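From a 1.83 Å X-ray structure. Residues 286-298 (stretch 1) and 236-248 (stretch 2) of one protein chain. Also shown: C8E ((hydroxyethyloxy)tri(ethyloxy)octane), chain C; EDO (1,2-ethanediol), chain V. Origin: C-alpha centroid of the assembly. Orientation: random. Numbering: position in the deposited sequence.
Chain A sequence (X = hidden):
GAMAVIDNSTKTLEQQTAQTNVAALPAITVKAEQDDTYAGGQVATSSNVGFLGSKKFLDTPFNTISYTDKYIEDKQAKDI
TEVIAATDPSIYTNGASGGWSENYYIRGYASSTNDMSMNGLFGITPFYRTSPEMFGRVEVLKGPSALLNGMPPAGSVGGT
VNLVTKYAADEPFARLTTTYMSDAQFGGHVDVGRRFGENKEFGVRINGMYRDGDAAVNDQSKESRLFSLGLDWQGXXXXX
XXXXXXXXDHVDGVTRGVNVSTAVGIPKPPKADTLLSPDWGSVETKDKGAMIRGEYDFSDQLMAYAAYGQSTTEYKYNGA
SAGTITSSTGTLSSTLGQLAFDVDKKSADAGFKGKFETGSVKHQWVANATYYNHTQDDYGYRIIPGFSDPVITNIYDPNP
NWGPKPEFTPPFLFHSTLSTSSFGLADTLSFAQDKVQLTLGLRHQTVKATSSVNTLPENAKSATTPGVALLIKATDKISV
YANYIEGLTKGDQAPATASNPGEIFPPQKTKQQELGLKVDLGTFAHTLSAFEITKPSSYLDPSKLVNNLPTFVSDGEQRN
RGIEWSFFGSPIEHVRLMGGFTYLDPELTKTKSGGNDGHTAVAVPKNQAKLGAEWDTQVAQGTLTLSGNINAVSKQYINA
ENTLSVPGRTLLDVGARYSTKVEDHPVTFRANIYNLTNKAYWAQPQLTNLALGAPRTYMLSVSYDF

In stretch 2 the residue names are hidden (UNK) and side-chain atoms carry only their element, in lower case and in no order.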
ATOM      1  N   LYS A 286     -16.254 -31.266  -6.769  1.00 29.25           N
ATOM      2  CA  LYS A 286     -15.498 -32.398  -6.293  1.00 29.32           C
ATOM      3  C   LYS A 286     -15.037 -33.207  -7.505  1.00 28.82           C
ATOM      4  O   LYS A 286     -15.858 -33.578  -8.326  1.00 30.58           O
ATOM      5  CB  LYS A 286     -16.368 -33.274  -5.386  1.00 31.92           C
ATOM      6  CG  LYS A 286     -16.802 -32.642  -4.068  1.00 39.99           C
ATOM      7  CD  LYS A 286     -17.658 -33.578  -3.218  1.00 48.21           C
ATOM      8  CE  LYS A 286     -18.181 -32.915  -1.960  1.00 59.12           C
ATOM      9  NZ  LYS A 286     -19.236 -33.723  -1.304  1.00 65.10           N
ATOM     10  N   ASP A 287     -13.738 -33.474  -7.575  1.00 26.70           N
ATOM     11  CA  ASP A 287     -13.136 -34.233  -8.636  1.00 30.78           C
ATOM     12  C   ASP A 287     -12.345 -35.384  -8.020  1.00 30.39           C
ATOM     13  O   ASP A 287     -11.593 -35.195  -7.068  1.00 28.86           O
ATOM     14  CB  ASP A 287     -12.204 -33.378  -9.486  1.00 29.43           C
ATOM     15  CG  ASP A 287     -12.942 -32.341 -10.319  1.00 35.32           C
ATOM     16  OD1 ASP A 287     -13.438 -32.702 -11.416  1.00 31.09           O
ATOM     17  OD2 ASP A 287     -13.068 -31.195  -9.840  1.00 33.43           O
ATOM     18  N   LYS A 288     -12.514 -36.574  -8.597  1.00 26.93           N
ATOM     19  CA  LYS A 288     -11.735 -37.747  -8.206  1.00 29.73           C
ATOM     20  C   LYS A 288     -11.250 -38.425  -9.481  1.00 27.16           C
ATOM     21  O   LYS A 288     -12.032 -38.566 -10.428  1.00 31.35           O
ATOM     22  CB  LYS A 288     -12.592 -38.723  -7.394  1.00 35.97           C
ATOM     23  CG  LYS A 288     -13.220 -38.142  -6.136  1.00 50.58           C
ATOM     24  CD  LYS A 288     -14.051 -39.135  -5.334  1.00 60.53           C
ATOM     25  CE  LYS A 288     -14.824 -38.448  -4.229  1.00 67.29           C
ATOM     26  NZ  LYS A 288     -15.551 -39.418  -3.382  1.00 78.73           N
ATOM     27  N   GLY A 289      -9.969 -38.770  -9.530  1.00 27.26           N
ATOM     28  CA  GLY A 289      -9.405 -39.385 -10.738  1.00 30.38           C
ATOM     29  C   GLY A 289      -8.390 -40.461 -10.420  1.00 32.56           C
ATOM     30  O   GLY A 289      -7.728 -40.419  -9.399  1.00 31.04           O
ATOM     31  N   ALA A 290      -8.133 -41.327 -11.401  1.00 30.04           N
ATOM     32  CA  ALA A 290      -7.128 -42.374 -11.269  1.00 32.62           C
ATOM     33  C   ALA A 290      -6.738 -42.842 -12.667  1.00 30.50           C
ATOM     34  O   ALA A 290      -7.570 -42.815 -13.586  1.00 29.07           O
ATOM     35  CB  ALA A 290      -7.663 -43.518 -10.439  1.00 32.17           C
ATOM     36  N   MET A 291      -5.445 -43.089 -12.858  1.00 29.77           N
ATOM     37  CA  MET A 291      -4.972 -43.598 -14.134  1.00 30.74           C
ATOM     38  C   MET A 291      -3.793 -44.547 -13.928  1.00 31.79           C
ATOM     39  O   MET A 291      -3.117 -44.520 -12.901  1.00 30.54           O
ATOM     40  CB  MET A 291      -4.540 -42.480 -15.077  1.00 30.07           C
ATOM     41  CG  MET A 291      -3.421 -41.620 -14.538  1.00 28.47           C
ATOM     42  SD  MET A 291      -2.994 -40.316 -15.723  1.00 31.70           S
ATOM     43  CE  MET A 291      -2.248 -41.242 -17.061  1.00 31.04           C
ATOM     44  N   ILE A 292      -3.619 -45.430 -14.911  1.00 31.15           N
ATOM     45  CA  ILE A 292      -2.507 -46.347 -14.930  1.00 31.46           C
ATOM     46  C   ILE A 292      -1.915 -46.340 -16.326  1.00 31.87           C
ATOM     47  O   ILE A 292      -2.645 -46.307 -17.331  1.00 30.51           O
ATOM     48  CB  ILE A 292      -2.936 -47.764 -14.500  1.00 34.01           C
ATOM     49  CG1 ILE A 292      -1.741 -48.723 -14.485  1.00 36.98           C
ATOM     50  CG2 ILE A 292      -4.060 -48.280 -15.380  1.00 33.41           C
ATOM     51  CD1 ILE A 292      -2.032 -50.018 -13.762  1.00 41.10           C
ATOM     52  N   ARG A 293      -0.590 -46.363 -16.363  1.00 28.96           N
ATOM     53  CA  ARG A 293       0.174 -46.427 -17.570  1.00 33.41           C
ATOM     54  C   ARG A 293       1.158 -47.592 -17.460  1.00 36.65           C
ATOM     55  O   ARG A 293       1.822 -47.755 -16.445  1.00 34.64           O
ATOM     56  CB  ARG A 293       0.988 -45.148 -17.791  1.00 35.67           C
ATOM     57  CG  ARG A 293       0.161 -43.895 -18.040  1.00 48.20           C
ATOM     58  CD  ARG A 293       1.036 -42.660 -18.193  1.00 46.75           C
ATOM     59  NE  ARG A 293       1.715 -42.269 -16.962  1.00 36.92           N
ATOM     60  CZ  ARG A 293       2.984 -41.860 -16.911  1.00 48.08           C
ATOM     61  NH1 ARG A 293       3.711 -41.830 -18.017  1.00 39.83           N
ATOM     62  NH2 ARG A 293       3.505 -41.437 -15.774  1.00 36.15           N
ATOM     63  N   GLY A 294       1.236 -48.385 -18.526  1.00 34.25           N
ATOM     64  CA  GLY A 294       2.184 -49.503 -18.618  1.00 33.42           C
ATOM     65  C   GLY A 294       2.982 -49.410 -19.895  1.00 36.61           C
ATOM     66  O   GLY A 294       2.480 -48.933 -20.903  1.00 34.57           O
ATOM     67  N   GLU A 295       4.273 -49.733 -19.803  1.00 32.57           N
ATOM     68  CA  GLU A 295       5.152 -49.788 -20.965  1.00 33.95           C
ATOM     69  C   GLU A 295       5.888 -51.136 -20.975  1.00 40.86           C
ATOM     70  O   GLU A 295       6.235 -51.675 -19.920  1.00 34.74           O
ATOM     71  CB  GLU A 295       6.156 -48.640 -20.937  1.00 36.94           C
ATOM     72  CG  GLU A 295       5.518 -47.266 -20.882  1.00 44.08           C
ATOM     73  CD  GLU A 295       6.505 -46.116 -20.771  1.00 54.34           C
ATOM     74  OE1 GLU A 295       7.726 -46.374 -20.762  1.00 48.17           O
ATOM     75  OE2 GLU A 295       6.039 -44.974 -20.613  1.00 49.45           O
ATOM     76  N   TYR A 296       6.119 -51.662 -22.176  1.00 39.03           N
ATOM     77  CA  TYR A 296       6.848 -52.928 -22.365  1.00 38.37           C
ATOM     78  C   TYR A 296       7.794 -52.792 -23.554  1.00 39.57           C
ATOM     79  O   TYR A 296       7.371 -52.498 -24.675  1.00 36.43           O
ATOM     80  CB  TYR A 296       5.890 -54.108 -22.545  1.00 48.54           C
ATOM     81  CG  TYR A 296       6.586 -55.445 -22.541  1.00 49.23           C
ATOM     82  CD1 TYR A 296       7.025 -56.015 -21.360  1.00 55.46           C
ATOM     83  CD2 TYR A 296       7.023 -56.011 -23.724  1.00 54.66           C
ATOM     84  CE1 TYR A 296       7.793 -57.169 -21.353  1.00 61.95           C
ATOM     85  CE2 TYR A 296       7.739 -57.195 -23.739  1.00 61.54           C
ATOM     86  CZ  TYR A 296       8.139 -57.768 -22.548  1.00 65.22           C
ATOM     87  OH  TYR A 296       8.853 -58.930 -22.562  1.00 80.03           O
ATOM     88  N   ASP A 297       9.092 -52.948 -23.281  1.00 36.78           N
ATOM     89  CA  ASP A 297      10.121 -52.877 -24.308  1.00 38.32           C
ATOM     90  C   ASP A 297      10.349 -54.280 -24.888  1.00 50.34           C
ATOM     91  O   ASP A 297      10.858 -55.147 -24.195  1.00 44.05           O
ATOM     92  CB  ASP A 297      11.446 -52.371 -23.738  1.00 43.23           C
ATOM     93  CG  ASP A 297      11.337 -51.043 -23.014  1.00 51.68           C
ATOM     94  OD1 ASP A 297      10.440 -50.250 -23.376  1.00 51.04           O
ATOM     95  OD2 ASP A 297      12.091 -50.849 -22.054  1.00 47.94           O
ATOM     96  N   PHE A 298       9.890 -54.505 -26.120  1.00 44.72           N
ATOM     97  CA  PHE A 298      10.131 -55.758 -26.826  1.00 48.01           C
ATOM     98  C   PHE A 298      11.608 -55.845 -27.225  1.00 50.31           C
ATOM     99  O   PHE A 298      12.192 -56.907 -27.199  1.00 59.68           O
ATOM    100  CB  PHE A 298       9.218 -55.868 -28.049  1.00 48.87           C
ATOM    101  CG  PHE A 298       7.772 -56.110 -27.704  1.00 50.14           C
ATOM    102  CD1 PHE A 298       7.314 -57.382 -27.391  1.00 50.83           C
ATOM    103  CD2 PHE A 298       6.861 -55.065 -27.706  1.00 48.73           C
ATOM    104  CE1 PHE A 298       5.985 -57.598 -27.055  1.00 55.49           C
ATOM    105  CE2 PHE A 298       5.525 -55.289 -27.399  1.00 50.47           C
ATOM    106  CZ  PHE A 298       5.094 -56.548 -27.052  1.00 57.52           C
ATOM    107  N   UNK A 236      13.005 -54.267 -15.611  1.00 52.95           N
ATOM    108  CA  UNK A 236      14.121 -54.291 -16.546  1.00 55.37           C
ATOM    109  C   UNK A 236      13.646 -53.857 -17.936  1.00 48.76           C
ATOM    110  O   UNK A 236      14.296 -53.048 -18.600  1.00 57.63           O
ATOM    111  c   UNK A 236      16.695 -57.103 -17.386  1.00101.27           C
ATOM    112  o   UNK A 236      17.534 -57.335 -18.277  1.00 90.09           O
ATOM    113  c   UNK A 236      14.723 -55.694 -16.616  1.00 72.94           C
ATOM    114  o   UNK A 236      16.347 -57.939 -16.521  1.00 96.30           O
ATOM    115  c   UNK A 236      16.041 -55.733 -17.361  1.00 87.57           C
ATOM    116  N   UNK A 237      12.524 -54.431 -18.376  1.00 40.75           N
ATOM    117  CA  UNK A 237      12.011 -54.209 -19.731  1.00 48.46           C
ATOM    118  C   UNK A 237      10.564 -53.695 -19.692  1.00 41.97           C
ATOM    119  O   UNK A 237       9.896 -53.655 -20.713  1.00 48.20           O
ATOM    120  c   UNK A 237      13.513 -55.922 -20.805  1.00 66.84           C
ATOM    121  o   UNK A 237      13.891 -57.034 -20.443  1.00 73.91           O
ATOM    122  n   UNK A 237      14.345 -54.994 -21.251  1.00 54.17           N
ATOM    123  c   UNK A 237      12.086 -55.491 -20.562  1.00 48.37           C
ATOM    124  N   UNK A 238      10.071 -53.360 -18.499  1.00 41.98           N
ATOM    125  CA  UNK A 238       8.694 -52.948 -18.309  1.00 43.23           C
ATOM    126  C   UNK A 238       8.630 -51.915 -17.174  1.00 49.98           C
ATOM    127  O   UNK A 238       9.487 -51.909 -16.274  1.00 40.88           O
ATOM    128  c   UNK A 238       7.828 -54.150 -18.022  1.00 44.26           C
ATOM    129  N   UNK A 239       7.599 -51.065 -17.215  1.00 39.81           N
ATOM    130  CA  UNK A 239       7.387 -49.991 -16.219  1.00 36.01           C
ATOM    131  C   UNK A 239       5.882 -49.775 -16.048  1.00 38.34           C
ATOM    132  O   UNK A 239       5.119 -49.909 -17.011  1.00 34.54           O
ATOM    133  c   UNK A 239      10.132 -47.701 -17.693  1.00 46.57           C
ATOM    134  n   UNK A 239       9.707 -48.605 -21.199  1.00 42.91           N
ATOM    135  n   UNK A 239       9.662 -47.809 -19.055  1.00 52.56           N
ATOM    136  c   UNK A 239       9.569 -48.810 -16.833  1.00 55.53           C
ATOM    137  c   UNK A 239       8.062 -48.703 -16.689  1.00 43.87           C
ATOM    138  n   UNK A 239      11.131 -49.480 -19.636  1.00 46.66           N
ATOM    139  c   UNK A 239      10.158 -48.645 -19.959  1.00 49.89           C
ATOM    140  N   UNK A 240       5.452 -49.511 -14.813  1.00 33.86           N
ATOM    141  CA  UNK A 240       4.056 -49.191 -14.520  1.00 32.06           C
ATOM    142  C   UNK A 240       4.008 -47.937 -13.637  1.00 38.43           C
ATOM    143  O   UNK A 240       4.828 -47.784 -12.739  1.00 35.62           O
ATOM    144  c   UNK A 240       3.324 -50.351 -13.839  1.00 35.11           C
ATOM    145  c   UNK A 240       1.907 -49.969 -13.461  1.00 35.51           C
ATOM    146  c   UNK A 240       3.337 -51.592 -14.723  1.00 38.98           C
ATOM    147  N   UNK A 241       3.088 -47.024 -13.971  1.00 36.12           N
ATOM    148  CA  UNK A 241       2.855 -45.772 -13.220  1.00 34.51           C
ATOM    149  C   UNK A 241       1.367 -45.677 -12.892  1.00 31.02           C
ATOM    150  O   UNK A 241       0.538 -45.812 -13.771  1.00 31.82           O
ATOM    151  c   UNK A 241       3.257 -44.552 -14.053  1.00 33.10           C
ATOM    152  c   UNK A 241       6.318 -45.010 -16.225  1.00 35.32           C
ATOM    153  c   UNK A 241       5.675 -43.971 -13.766  1.00 34.66           C
ATOM    154  c   UNK A 241       6.980 -43.929 -14.223  1.00 40.05           C
ATOM    155  c   UNK A 241       7.305 -44.500 -15.425  1.00 38.62           C
ATOM    156  c   UNK A 241       5.016 -45.076 -15.760  1.00 38.35           C
ATOM    157  c   UNK A 241       4.679 -44.544 -14.529  1.00 33.00           C
ATOM    158  N   UNK A 242       1.039 -45.483 -11.613  1.00 27.30           N
ATOM    159  CA  UNK A 242      -0.321 -45.321 -11.185  1.00 29.19           C
ATOM    160  C   UNK A 242      -0.442 -43.970 -10.473  1.00 32.97           C
ATOM    161  O   UNK A 242       0.419 -43.609  -9.665  1.00 32.91           O
ATOM    162  c   UNK A 242      -0.673 -47.815 -10.983  1.00 37.87           C
ATOM    163  c   UNK A 242      -0.760 -46.475 -10.273  1.00 33.30           C
ATOM    164  c   UNK A 242      -2.149 -46.255  -9.707  1.00 33.22           C
ATOM    165  N   UNK A 243      -1.523 -43.253 -10.764  1.00 30.52           N
ATOM    166  CA  UNK A 243      -1.827 -41.964 -10.131  1.00 30.55           C
ATOM    167  C   UNK A 243      -3.291 -41.962  -9.702  1.00 32.60           C
ATOM    168  O   UNK A 243      -4.170 -42.472 -10.401  1.00 33.36           O
ATOM    169  c   UNK A 243      -1.528 -40.817 -11.104  1.00 31.93           C
ATOM    170  o   UNK A 243       0.710 -40.108 -10.738  1.00 34.56           O
ATOM    171  c   UNK A 243      -0.073 -40.727 -11.499  1.00 34.38           C
ATOM    172  o   UNK A 243       0.288 -41.292 -12.559  1.00 37.45           O
ATOM    173  N   UNK A 244      -3.560 -41.384  -8.534  1.00 30.38           N
ATOM    174  CA  UNK A 244      -4.922 -41.177  -8.092  1.00 30.72           C
ATOM    175  C   UNK A 244      -4.996 -39.898  -7.253  1.00 31.69           C
ATOM    176  O   UNK A 244      -4.051 -39.568  -6.542  1.00 32.23           O
ATOM    177  c   UNK A 244      -5.409 -42.358  -7.296  1.00 33.76           C
ATOM    178  N   UNK A 245      -6.156 -39.239  -7.284  1.00 29.80           N
ATOM    179  CA  UNK A 245      -6.335 -38.052  -6.473  1.00 28.57           C
ATOM    180  C   UNK A 245      -7.803 -37.874  -6.133  1.00 26.51           C
ATOM    181  O   UNK A 245      -8.708 -38.369  -6.825  1.00 27.52           O
ATOM    182  c   UNK A 245      -7.428 -36.417 -10.579  1.00 28.64           C
ATOM    183  c   UNK A 245      -5.760 -36.837  -7.200  1.00 29.06           C
ATOM    184  c   UNK A 245      -8.459 -35.544 -10.284  1.00 29.62           C
ATOM    185  c   UNK A 245      -6.556 -36.824  -9.582  1.00 28.79           C
ATOM    186  c   UNK A 245      -6.657 -36.325  -8.297  1.00 26.67           C
ATOM    187  o   UNK A 245      -9.359 -35.172 -11.245  1.00 27.91           O
ATOM    188  c   UNK A 245      -7.704 -35.474  -8.013  1.00 26.77           C
ATOM    189  c   UNK A 245      -8.609 -35.083  -8.989  1.00 29.81           C
ATOM    190  N   UNK A 246      -8.028 -37.096  -5.070  1.00 27.86           N
ATOM    191  CA  UNK A 246      -9.331 -36.689  -4.635  1.00 27.14           C
ATOM    192  C   UNK A 246      -9.227 -35.199  -4.292  1.00 29.43           C
ATOM    193  O   UNK A 246      -8.332 -34.815  -3.507  1.00 29.87           O
ATOM    194  o   UNK A 246     -11.460 -37.923  -1.857  1.00 60.07           O
ATOM    195  c   UNK A 246      -9.746 -37.531  -3.424  1.00 35.54           C
ATOM    196  o   UNK A 246     -11.881 -36.452  -3.416  1.00 51.19           O
ATOM    197  c   UNK A 246     -11.139 -37.287  -2.870  1.00 45.45           C
ATOM    198  N   UNK A 247     -10.052 -34.374  -4.950  1.00 28.05           N
ATOM    199  CA  UNK A 247      -9.915 -32.896  -4.854  1.00 28.80           C
ATOM    200  C   UNK A 247     -11.269 -32.270  -4.547  1.00 28.26           C
ATOM    201  O   UNK A 247     -12.319 -32.764  -4.951  1.00 28.22           O
ATOM    202  c   UNK A 247      -9.317 -32.320  -6.123  1.00 30.12           C
ATOM    203  N   UNK A 248     -11.208 -31.106  -3.889  1.00 27.48           N
ATOM    204  CA  UNK A 248     -12.359 -30.271  -3.635  1.00 29.66           C
ATOM    205  C   UNK A 248     -11.955 -28.820  -3.927  1.00 27.75           C
ATOM    206  O   UNK A 248     -10.841 -28.422  -3.588  1.00 26.29           O
ATOM    207  c   UNK A 248     -13.746 -29.272  -0.148  1.00 43.33           C
ATOM    208  c   UNK A 248     -15.152 -29.618  -2.171  1.00 45.03           C
ATOM    209  c   UNK A 248     -13.747 -29.346  -1.667  1.00 36.98           C
ATOM    210  c   UNK A 248     -12.782 -30.415  -2.171  1.00 34.24           C
TER
HETATM  211  C1  C8E C 832     -12.230 -34.082   0.010  1.00 63.09           C
HETATM  212  C2  C8E C 832     -10.983 -33.908  -0.831  1.00 54.76           C
HETATM  213  C3  C8E C 832      -9.750 -34.602  -0.251  1.00 58.54           C
HETATM  214  C4  C8E C 832      -9.467 -34.185   1.191  1.00 76.31           C
HETATM  215  C5  C8E C 832      -8.060 -34.592   1.632  1.00 66.99           C
HETATM  216  C6  C8E C 832      -7.534 -33.670   2.727  1.00 68.21           C
HETATM  217  C7  C8E C 832      -6.055 -33.901   3.014  1.00 64.49           C
HETATM  218  C8  C8E C 832      -5.588 -33.013   4.167  1.00 69.01           C
HETATM  219  O9  C8E C 832      -4.188 -32.729   4.056  1.00 64.88           O
HETATM  220  C10 C8E C 832      -3.691 -31.853   5.067  1.00 52.56           C
HETATM  221  C11 C8E C 832      -2.182 -31.957   5.107  1.00 60.95           C
HETATM  222  O12 C8E C 832      -1.636 -30.702   5.490  1.00 65.30           O
HETATM  223  C1  EDO V 819       3.053 -43.353 -22.544  1.00 67.84           C
HETATM  224  O1  EDO V 819       4.147 -44.273 -22.544  1.00 66.68           O
HETATM  225  C2  EDO V 819       2.370 -43.481 -21.196  1.00 67.08           C
HETATM  226  O2  EDO V 819       3.279 -44.183 -20.335  1.00 65.22           O
HETATM  227  O   HOH W   1      14.415 -52.183 -21.616  1.00 58.74           O
HETATM  228  O   HOH W   2      -0.022 -42.984 -14.656  1.00 31.60           O
HETATM  229  O   HOH W   3     -12.257 -35.029 -12.772  1.00 37.08           O

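Position 236 has three side-chain carbons in a row, the third carrying two oxygens, and touches nothing on stretch 1. It is Glu236, an exposed, poorly ordered loop residue.

Position 237 has two carbons, the second bearing one oxygen and one nitrogen, and its backbone O accepts a hydrogen bond from Asp297 N (2.8 Å). This amide is Asn237; its ND2 can donate to a water that also joins Glu236 O to Asp297 OD2.

Position 238 begins the strand with a single carbon, its CB, 3.9 Å from Tyr296 CD1. This is Ala238, small enough to lie beside the tyrosine ring.

Position 239 shows three carbons, a nitrogen, then a carbon carrying two more nitrogens; Glu295 and Asp297 meet the edge of this group, near its plane, where the N-H groups point. It is the guanidinium of Arg239. NE lies 3.0 Å from Glu295 OE1, while NH1 and NH2 reach Asp297 OD1 (2.8 Å) and OD2 (2.9 Å). A planar group with several donors suits two carboxylates at once.

Position 240 has one carbon forking into two, one of which packs on Ile292. This is Val240, beta-branched as suits a strand, with its methyl CG1 4.0 Å from Ile292 CD1.

Position 241 carries one carbon and a six-carbon ring without a heteroatom, on which the guanidinium of Arg293 lies flat, planes at 16° and centres 4.5 Å apart. In Phe241 the cation thus meets the ring's pi electrons, though off-centre.

Position 242 repeats the three-carbon fork, again against Ile292. Val242 sets CG2 3.8 Å from Ile292 CG1, and its beta branch likewise suits an extended backbone.

Position 243 has two carbons, the second with two oxygens, and its CB is 4.0 Å from Met291 CG. It is Asp243, whose OD2 accepts a hydrogen bond from a water that in turn accepts one from Arg293 NE, linking opposite charges without direct contact.

Position 244 has one carbon, its CB, 4.0 Å from Ala290 CB. With Ala244 here, the alpha carbons of this pair come within 4.0 Å, the closest in the register.

Position 245 has one carbon and a six-carbon ring bearing an oxygen, one face lying over Gly289 N. This is Tyr245. A CB on Gly289 would fall 2.5 Å from Tyr245 CE2, so the glycine leaves the ring its space. A water donates to both Tyr245 OH and Asp287 OD1.

Position 246 has two carbons, the second with two oxygens, and approaches Lys288. Asp246 brings OD1 3.5 Å from Lys288 CG, along the lysine's aliphatic part.

Position 247 has a single carbon, and its N donates to Asp287 O (2.7 Å). Ala247 is a compact partner for Asp287.

Position 248 has four carbons, forked at the second, reaching Lys286. The buried Leu248 places its apolar CD1 3.9 Å from the aliphatic Lys286 CG.

The two strands run antiparallel, and paired backbone hydrogen bonds at alternate residues fix the register, with CA-H...O contacts between them. Alternation also sorts the side chains: one face carries Ala238, Val242 and Ala244 paired with Tyr296, Ile292 and Ala290, and Val240 paired with Gly294, which has no side chain; the other gathers the Arg239–Glu295 salt bridge, the Arg293–Phe241 stack and the Tyr245–Gly289 fit. The Arg239–Asp297 salt bridge fastens one end.

Stretch 2 236-248: ENARVFVDAYDAL
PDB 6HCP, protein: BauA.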